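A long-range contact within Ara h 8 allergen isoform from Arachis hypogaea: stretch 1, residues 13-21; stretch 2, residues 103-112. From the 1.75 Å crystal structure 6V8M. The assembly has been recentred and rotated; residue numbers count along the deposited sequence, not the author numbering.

Stretch 1 (13-21) PVPPAKLFK
Stretch 2 103-112: KLEAADGGSK

A helix that begins against a β-hairpin illustrates how one polar anchor can fix a junction backed by apolar packing and close backbone contacts. In the Ara h 8 isoform, Pro13 is turn-like (-76/-10), while Val14 (-81/129) and Pro15 (-66/154), the N-cap, are extended; the helix runs from Pro16 onward near -65/-42. Packed against it are strands 103-107 and 110-112, antiparallel partners paired by Glu105 N to Lys112 O (3.0 Å), Lys112 N to Glu105 O (2.8 Å), Ala107 N to Gly110 O (3.0 Å) and Gly110 N to Ala107 O (2.8 Å). A type I' turn from Ala107 to Gly110 joins them, its Asp108 (58/41) and Gly109 (79/-8) both at positive phi. The helix axis passes 8.4 Å from the first strand at 153°, nearly antiparallel, and 8.0 Å from the second at 71°. Register is set where Pro15 CA lies 4.0 Å from Gly110 CA. Gly110 has no side chain at a place where an ideal CB would fall 3.0 Å from Pro13 CA, a clash; Pro13 O lies 3.5 Å from Gly110 CA.

The anchor is Ser111. With chi1 in m (-61°), its OG donates a hydrogen bond to Val14 O at 2.7 Å. The same OG sits 3.0 Å from Pro16 N, but the tertiary amide nitrogen of proline carries no hydrogen, so this is contact without a bond. Val14 itself, chi1 t, points its CB away.

Beyond this bond the side chains that meet are largely apolar. Pro16, its ring C-gamma endo, points toward the hairpin; its CB meets Leu104 CB at 3.9 Å and its CG meets Ala106 CB at 4.0 Å. Leu104 adopts mt (-46°, -176°), its CD1 3.7 Å from Pro16 O, 4.0 Å from Leu19 CB and 3.9 Å from Phe20 CB. Leu19 (t, p; -172°, 54°) also places CD2 3.9 Å from Ser111 OG. The CA-to-CB bond of Phe20 points sideways; chi1 is -171° and chi2 79°, and Leu104 CD1 lies at its ring edge.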

# COMPACT_ATOMS: atom_id res chain seq x y z
N PRO A 13 -3.65 -17.73 -1.04
CA PRO A 13 -3.47 -18.92 -1.86
C PRO A 13 -2.67 -18.65 -3.13
O PRO A 13 -2.30 -19.60 -3.78
CB PRO A 13 -4.91 -19.36 -2.14
CG PRO A 13 -5.64 -18.06 -2.18
CD PRO A 13 -5.05 -17.26 -1.03
N VAL A 14 -2.43 -17.37 -3.47
CA VAL A 14 -1.63 -17.02 -4.66
C VAL A 14 -0.15 -17.14 -4.30
O VAL A 14 0.28 -16.56 -3.30
CB VAL A 14 -1.96 -15.62 -5.17
CG1 VAL A 14 -1.18 -15.33 -6.43
CG2 VAL A 14 -3.45 -15.41 -5.35
N PRO A 15 0.66 -17.88 -5.10
CA PRO A 15 2.10 -17.99 -4.87
C PRO A 15 2.80 -16.65 -5.07
O PRO A 15 2.29 -15.76 -5.75
CB PRO A 15 2.57 -19.03 -5.92
CG PRO A 15 1.52 -18.95 -7.00
CD PRO A 15 0.23 -18.65 -6.28
N PRO A 16 3.95 -16.43 -4.42
CA PRO A 16 4.49 -15.08 -4.27
C PRO A 16 4.96 -14.41 -5.57
O PRO A 16 4.72 -13.22 -5.66
CB PRO A 16 5.63 -15.26 -3.25
CG PRO A 16 6.03 -16.71 -3.38
CD PRO A 16 4.71 -17.42 -3.63
N ALA A 17 5.55 -15.11 -6.53
CA ALA A 17 6.04 -14.43 -7.75
C ALA A 17 4.82 -13.81 -8.45
O ALA A 17 4.85 -12.62 -8.85
CB ALA A 17 6.78 -15.37 -8.66
N LYS A 18 3.74 -14.58 -8.56
CA LYS A 18 2.49 -14.13 -9.20
C LYS A 18 1.86 -12.99 -8.39
O LYS A 18 1.42 -11.98 -9.00
CB LYS A 18 1.57 -15.34 -9.32
CG LYS A 18 0.32 -15.16 -10.16
CD LYS A 18 -0.23 -16.50 -10.65
CE LYS A 18 -1.19 -16.37 -11.82
NZ LYS A 18 -0.97 -17.43 -12.83
N LEU A 19 1.78 -13.15 -7.07
CA LEU A 19 1.14 -12.14 -6.19
C LEU A 19 1.97 -10.84 -6.18
O LEU A 19 1.38 -9.77 -6.28
CB LEU A 19 1.00 -12.72 -4.79
CG LEU A 19 0.18 -11.88 -3.80
CD1 LEU A 19 -1.20 -11.56 -4.39
CD2 LEU A 19 0.07 -12.63 -2.47
N PHE A 20 3.30 -10.93 -6.18
CA PHE A 20 4.20 -9.74 -6.22
C PHE A 20 4.05 -9.01 -7.54
O PHE A 20 4.02 -7.75 -7.58
CB PHE A 20 5.64 -10.15 -5.96
CG PHE A 20 6.57 -9.00 -5.77
CD1 PHE A 20 6.62 -8.33 -4.56
CD2 PHE A 20 7.31 -8.51 -6.83
CE1 PHE A 20 7.46 -7.24 -4.39
CE2 PHE A 20 8.15 -7.42 -6.66
CZ PHE A 20 8.24 -6.80 -5.44
N LYS A 21 3.99 -9.77 -8.63
CA LYS A 21 3.86 -9.16 -9.98
C LYS A 21 2.58 -8.32 -10.03
O LYS A 21 2.62 -7.20 -10.55
CB LYS A 21 3.84 -10.25 -11.06
CG LYS A 21 3.78 -9.69 -12.48
CD LYS A 21 4.12 -10.70 -13.54
CE LYS A 21 4.04 -10.10 -14.93
NZ LYS A 21 2.72 -10.35 -15.56
N LYS A 103 6.66 -7.82 2.71
CA LYS A 103 7.41 -8.96 2.14
C LYS A 103 6.51 -10.20 2.02
O LYS A 103 5.81 -10.56 2.98
CB LYS A 103 8.62 -9.24 3.04
CG LYS A 103 9.58 -10.25 2.44
CD LYS A 103 10.87 -10.47 3.18
CE LYS A 103 11.89 -11.28 2.38
NZ LYS A 103 11.33 -12.46 1.65
N LEU A 104 6.61 -10.86 0.88
CA LEU A 104 5.99 -12.18 0.66
C LEU A 104 7.05 -13.28 0.80
O LEU A 104 8.26 -13.04 0.58
CB LEU A 104 5.41 -12.23 -0.75
CG LEU A 104 4.58 -11.03 -1.19
CD1 LEU A 104 4.05 -11.35 -2.56
CD2 LEU A 104 3.48 -10.72 -0.20
N GLU A 105 6.58 -14.49 1.08
CA GLU A 105 7.43 -15.70 0.94
C GLU A 105 6.52 -16.85 0.54
O GLU A 105 5.29 -16.80 0.84
CB GLU A 105 8.27 -15.93 2.20
CG GLU A 105 7.52 -16.31 3.44
CD GLU A 105 8.42 -16.68 4.61
OE1 GLU A 105 8.03 -17.55 5.39
OE2 GLU A 105 9.53 -16.12 4.71
N ALA A 106 7.09 -17.84 -0.12
CA ALA A 106 6.36 -19.07 -0.50
C ALA A 106 5.90 -19.80 0.76
O ALA A 106 6.72 -19.96 1.69
CB ALA A 106 7.24 -19.93 -1.36
N ALA A 107 4.64 -20.23 0.80
CA ALA A 107 4.06 -21.05 1.90
C ALA A 107 2.90 -21.91 1.38
O ALA A 107 1.90 -21.32 0.93
CB ALA A 107 3.59 -20.16 3.01
N ASP A 108 3.01 -23.24 1.44
CA ASP A 108 1.84 -24.15 1.25
C ASP A 108 1.18 -23.94 -0.12
O ASP A 108 -0.07 -23.92 -0.17
CB ASP A 108 0.84 -23.92 2.38
CG ASP A 108 1.42 -24.17 3.77
OD1 ASP A 108 1.98 -25.27 3.97
OD2 ASP A 108 1.34 -23.26 4.64
N GLY A 109 1.97 -23.75 -1.19
CA GLY A 109 1.44 -23.50 -2.55
C GLY A 109 0.99 -22.04 -2.76
O GLY A 109 0.69 -21.68 -3.92
N GLY A 110 0.95 -21.25 -1.68
CA GLY A 110 0.57 -19.83 -1.72
C GLY A 110 1.66 -18.97 -1.14
O GLY A 110 2.86 -19.27 -1.37
N SER A 111 1.25 -17.90 -0.46
CA SER A 111 2.17 -16.89 0.12
C SER A 111 1.89 -16.69 1.62
O SER A 111 0.71 -16.72 2.02
CB SER A 111 2.08 -15.58 -0.61
OG SER A 111 2.44 -15.71 -1.98
N LYS A 112 2.95 -16.40 2.37
CA LYS A 112 2.87 -15.70 3.68
C LYS A 112 3.19 -14.23 3.42
O LYS A 112 4.09 -13.92 2.61
CB LYS A 112 3.83 -16.29 4.73